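Local coordinates for aminopeptidase N family protein (Idiomarina loihiensis L2TR, PDB 4FGM) that probably acts as a zinc-dependent aminopeptidase of the M61 family, removing residues from the N-termini of peptides, at residues Ala358-Tyr363 against Ile373-Tyr377. Sequence-based numbering, arbitrary orientation.
With MAE (maleic acid), chain B.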
ATOM      1  N   ALA A 358     -10.651   5.047   7.732  1.00 44.60           N
ATOM      2  CA  ALA A 358      -9.885   4.819   6.511  1.00 43.19           C
ATOM      3  C   ALA A 358     -10.814   4.789   5.302  1.00 44.25           C
ATOM      4  O   ALA A 358     -10.485   5.333   4.243  1.00 41.20           O
ATOM      5  CB  ALA A 358      -9.107   3.520   6.608  1.00 42.48           C
ATOM      6  N   TRP A 359     -11.981   4.175   5.485  1.00 39.93           N
ATOM      7  CA  TRP A 359     -12.987   4.026   4.435  1.00 41.26           C
ATOM      8  C   TRP A 359     -13.453   5.315   3.773  1.00 42.04           C
ATOM      9  O   TRP A 359     -13.869   5.307   2.617  1.00 46.30           O
ATOM     10  CB  TRP A 359     -14.212   3.297   4.989  1.00 44.91           C
ATOM     11  CG  TRP A 359     -13.868   2.043   5.701  1.00 49.48           C
ATOM     12  CD1 TRP A 359     -13.544   1.914   7.022  1.00 48.83           C
ATOM     13  CD2 TRP A 359     -13.729   0.743   5.121  1.00 40.94           C
ATOM     14  NE1 TRP A 359     -13.210   0.611   7.301  1.00 41.56           N
ATOM     15  CE2 TRP A 359     -13.314  -0.129   6.154  1.00 38.69           C
ATOM     16  CE3 TRP A 359     -13.915   0.230   3.828  1.00 37.92           C
ATOM     17  CZ2 TRP A 359     -13.075  -1.496   5.933  1.00 45.73           C
ATOM     18  CZ3 TRP A 359     -13.679  -1.132   3.607  1.00 45.38           C
ATOM     19  CH2 TRP A 359     -13.263  -1.978   4.661  1.00 44.71           C
ATOM     20  N   THR A 360     -13.393   6.419   4.503  1.00 41.06           N
ATOM     21  CA  THR A 360     -13.830   7.696   3.967  1.00 43.31           C
ATOM     22  C   THR A 360     -12.740   8.763   3.998  1.00 43.17           C
ATOM     23  O   THR A 360     -12.255   9.210   2.955  1.00 40.03           O
ATOM     24  CB  THR A 360     -15.042   8.218   4.748  1.00 41.09           C
ATOM     25  OG1 THR A 360     -14.728   8.240   6.146  1.00 39.58           O
ATOM     26  CG2 THR A 360     -16.250   7.323   4.518  1.00 35.79           C
ATOM     27  N   LYS A 361     -12.355   9.165   5.201  1.00 43.97           N
ATOM     28  CA  LYS A 361     -11.340  10.193   5.370  1.00 47.57           C
ATOM     29  C   LYS A 361     -10.029   9.929   4.647  1.00 46.50           C
ATOM     30  O   LYS A 361      -9.469  10.830   4.031  1.00 43.15           O
ATOM     31  CB  LYS A 361     -11.063  10.409   6.853  1.00 44.20           C
ATOM     32  CG  LYS A 361     -12.185  11.117   7.568  1.00 45.56           C
ATOM     33  CD  LYS A 361     -12.225  12.590   7.222  1.00 42.15           C
ATOM     34  CE  LYS A 361     -13.254  13.313   8.084  1.00 42.81           C
ATOM     35  NZ  LYS A 361     -13.215  14.786   7.877  1.00 43.75           N
ATOM     36  N   PHE A 362      -9.536   8.700   4.709  1.00 45.82           N
ATOM     37  CA  PHE A 362      -8.267   8.397   4.062  1.00 45.97           C
ATOM     38  C   PHE A 362      -8.381   7.945   2.612  1.00 48.54           C
ATOM     39  O   PHE A 362      -7.816   8.575   1.729  1.00 49.20           O
ATOM     40  CB  PHE A 362      -7.497   7.354   4.879  1.00 45.85           C
ATOM     41  CG  PHE A 362      -6.046   7.252   4.510  1.00 51.40           C
ATOM     42  CD1 PHE A 362      -5.617   6.334   3.553  1.00 56.29           C
ATOM     43  CD2 PHE A 362      -5.108   8.096   5.101  1.00 47.81           C
ATOM     44  CE1 PHE A 362      -4.269   6.258   3.190  1.00 56.80           C
ATOM     45  CE2 PHE A 362      -3.755   8.032   4.744  1.00 51.58           C
ATOM     46  CZ  PHE A 362      -3.335   7.111   3.788  1.00 56.26           C
ATOM     47  N   TYR A 363      -9.114   6.865   2.359  1.00 46.88           N
ATOM     48  CA  TYR A 363      -9.251   6.357   0.991  1.00 47.57           C
ATOM     49  C   TYR A 363     -10.061   7.232   0.037  1.00 45.31           C
ATOM     50  O   TYR A 363      -9.995   7.056  -1.171  1.00 44.14           O
ATOM     51  CB  TYR A 363      -9.830   4.935   0.995  1.00 44.14           C
ATOM     52  CG  TYR A 363      -8.783   3.871   1.238  1.00 44.57           C
ATOM     53  CD1 TYR A 363      -8.397   3.521   2.531  1.00 40.60           C
ATOM     54  CD2 TYR A 363      -8.154   3.235   0.167  1.00 49.80           C
ATOM     55  CE1 TYR A 363      -7.411   2.565   2.747  1.00 50.88           C
ATOM     56  CE2 TYR A 363      -7.171   2.282   0.369  1.00 53.07           C
ATOM     57  CZ  TYR A 363      -6.800   1.946   1.662  1.00 57.20           C
ATOM     58  OH  TYR A 363      -5.828   0.987   1.858  1.00 57.43           O
ATOM     59  N   ILE A 373      -6.525  15.696   7.796  1.00 38.67           N
ATOM     60  CA  ILE A 373      -6.309  14.325   8.249  1.00 40.71           C
ATOM     61  C   ILE A 373      -4.838  14.057   8.505  1.00 44.42           C
ATOM     62  O   ILE A 373      -3.979  14.881   8.198  1.00 45.31           O
ATOM     63  CB  ILE A 373      -6.819  13.274   7.221  1.00 44.54           C
ATOM     64  CG1 ILE A 373      -5.906  13.242   6.001  1.00 44.67           C
ATOM     65  CG2 ILE A 373      -8.251  13.587   6.803  1.00 42.66           C
ATOM     66  CD1 ILE A 373      -6.229  12.114   5.038  1.00 46.90           C
ATOM     67  N   VAL A 374      -4.550  12.905   9.092  1.00 42.99           N
ATOM     68  CA  VAL A 374      -3.172  12.527   9.358  1.00 41.74           C
ATOM     69  C   VAL A 374      -2.991  11.127   8.777  1.00 45.64           C
ATOM     70  O   VAL A 374      -3.952  10.373   8.674  1.00 43.24           O
ATOM     71  CB  VAL A 374      -2.871  12.538  10.878  1.00 44.48           C
ATOM     72  CG1 VAL A 374      -3.618  11.408  11.580  1.00 45.35           C
ATOM     73  CG2 VAL A 374      -1.365  12.441  11.108  1.00 50.76           C
ATOM     74  N   SER A 375      -1.773  10.788   8.379  1.00 43.40           N
ATOM     75  CA  SER A 375      -1.509   9.479   7.793  1.00 45.80           C
ATOM     76  C   SER A 375      -1.167   8.448   8.861  1.00 48.24           C
ATOM     77  O   SER A 375      -0.184   8.606   9.593  1.00 46.07           O
ATOM     78  CB  SER A 375      -0.354   9.580   6.792  1.00 43.65           C
ATOM     79  OG  SER A 375      -0.056   8.323   6.205  1.00 44.19           O
ATOM     80  N   TYR A 376      -1.975   7.397   8.963  1.00 45.60           N
ATOM     81  CA  TYR A 376      -1.694   6.356   9.945  1.00 44.33           C
ATOM     82  C   TYR A 376      -0.495   5.553   9.460  1.00 44.93           C
ATOM     83  O   TYR A 376       0.091   4.769  10.210  1.00 44.22           O
ATOM     84  CB  TYR A 376      -2.918   5.458  10.176  1.00 47.17           C
ATOM     85  CG  TYR A 376      -3.575   4.891   8.933  1.00 47.77           C
ATOM     86  CD1 TYR A 376      -3.038   3.781   8.276  1.00 44.94           C
ATOM     87  CD2 TYR A 376      -4.764   5.445   8.439  1.00 44.90           C
ATOM     88  CE1 TYR A 376      -3.670   3.231   7.161  1.00 42.57           C
ATOM     89  CE2 TYR A 376      -5.404   4.905   7.323  1.00 45.20           C
ATOM     90  CZ  TYR A 376      -4.851   3.797   6.691  1.00 46.97           C
ATOM     91  OH  TYR A 376      -5.482   3.258   5.595  1.00 43.92           O
ATOM     92  N   TYR A 377      -0.118   5.775   8.202  1.00 45.72           N
ATOM     93  CA  TYR A 377       1.046   5.120   7.618  1.00 47.17           C
ATOM     94  C   TYR A 377       2.281   5.853   8.123  1.00 49.25           C
ATOM     95  O   TYR A 377       3.136   5.275   8.794  1.00 50.54           O
ATOM     96  CB  TYR A 377       1.036   5.236   6.091  1.00 49.43           C
ATOM     97  CG  TYR A 377       0.187   4.229   5.368  1.00 52.38           C
ATOM     98  CD1 TYR A 377       0.673   2.950   5.091  1.00 55.83           C
ATOM     99  CD2 TYR A 377      -1.092   4.559   4.931  1.00 54.70           C
ATOM    100  CE1 TYR A 377      -0.096   2.027   4.388  1.00 53.63           C
ATOM    101  CE2 TYR A 377      -1.867   3.645   4.229  1.00 58.61           C
ATOM    102  CZ  TYR A 377      -1.360   2.386   3.960  1.00 57.20           C
ATOM    103  OH  TYR A 377      -2.107   1.498   3.236  1.00 64.97           O
TER
HETATM  104  C1  MAE B 601      -0.794  -1.460   1.847  1.00101.44           C
HETATM  105  O1  MAE B 601      -1.456  -1.013   2.848  1.00105.83           O
HETATM  106  O2  MAE B 601      -0.147  -2.522   1.996  1.00 98.85           O
HETATM  107  C2  MAE B 601      -0.883  -0.713   0.573  1.00101.18           C
HETATM  108  C3  MAE B 601      -1.872  -0.588  -0.310  1.00101.86           C
HETATM  109  C4  MAE B 601      -3.197  -1.193  -0.226  1.00104.55           C
HETATM  110  O3  MAE B 601      -3.599  -1.958   0.671  1.00112.39           O
HETATM  111  O4  MAE B 601      -3.975  -0.850  -1.140  1.00 99.53           O
HETATM  112  O   HOH W   1      -4.429   1.144   4.396  1.00 45.80           O
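Beside the zinc-centred pocket, which Y363 and Y377 help to line, F362 on the short helix 358-362 packs against Y376 and Y377 in the loop that leads into helix 378-394. F362 reaches that loop because its CG stands opposite the backbone N (chi1 -164°). Y376 CE2 lies over one face of the phenylalanine ring, displaced toward its rim and 3.7 Å from F362 CG, while F362 CZ meets the edge of the Y377 ring at CD2, 3.6 Å away. The planes of F362 and Y376 are inclined at 41°. Farther from the pocket, I373 CD1 rests on the backbone oxygen of K361 at 3.6 Å. Beyond this aromatic cluster the three tyrosine hydroxyls are joined by one water, which lies 2.6 Å from Y376 OH and 2.9 Å from Y363 OH, and donates to Y377 OH. Y377 OH in turn donates a hydrogen bond to O1 of the maleic acid, 2.6 Å away and in the plane of the tyrosine ring, so the hydroxyl is gripped from two directions. The Y377 side chain also touches E307, which with H273 and H277 binds the zinc ion. Packing and water probably help to hold Y377 near the metal in an HExxH zinc-peptidase active site.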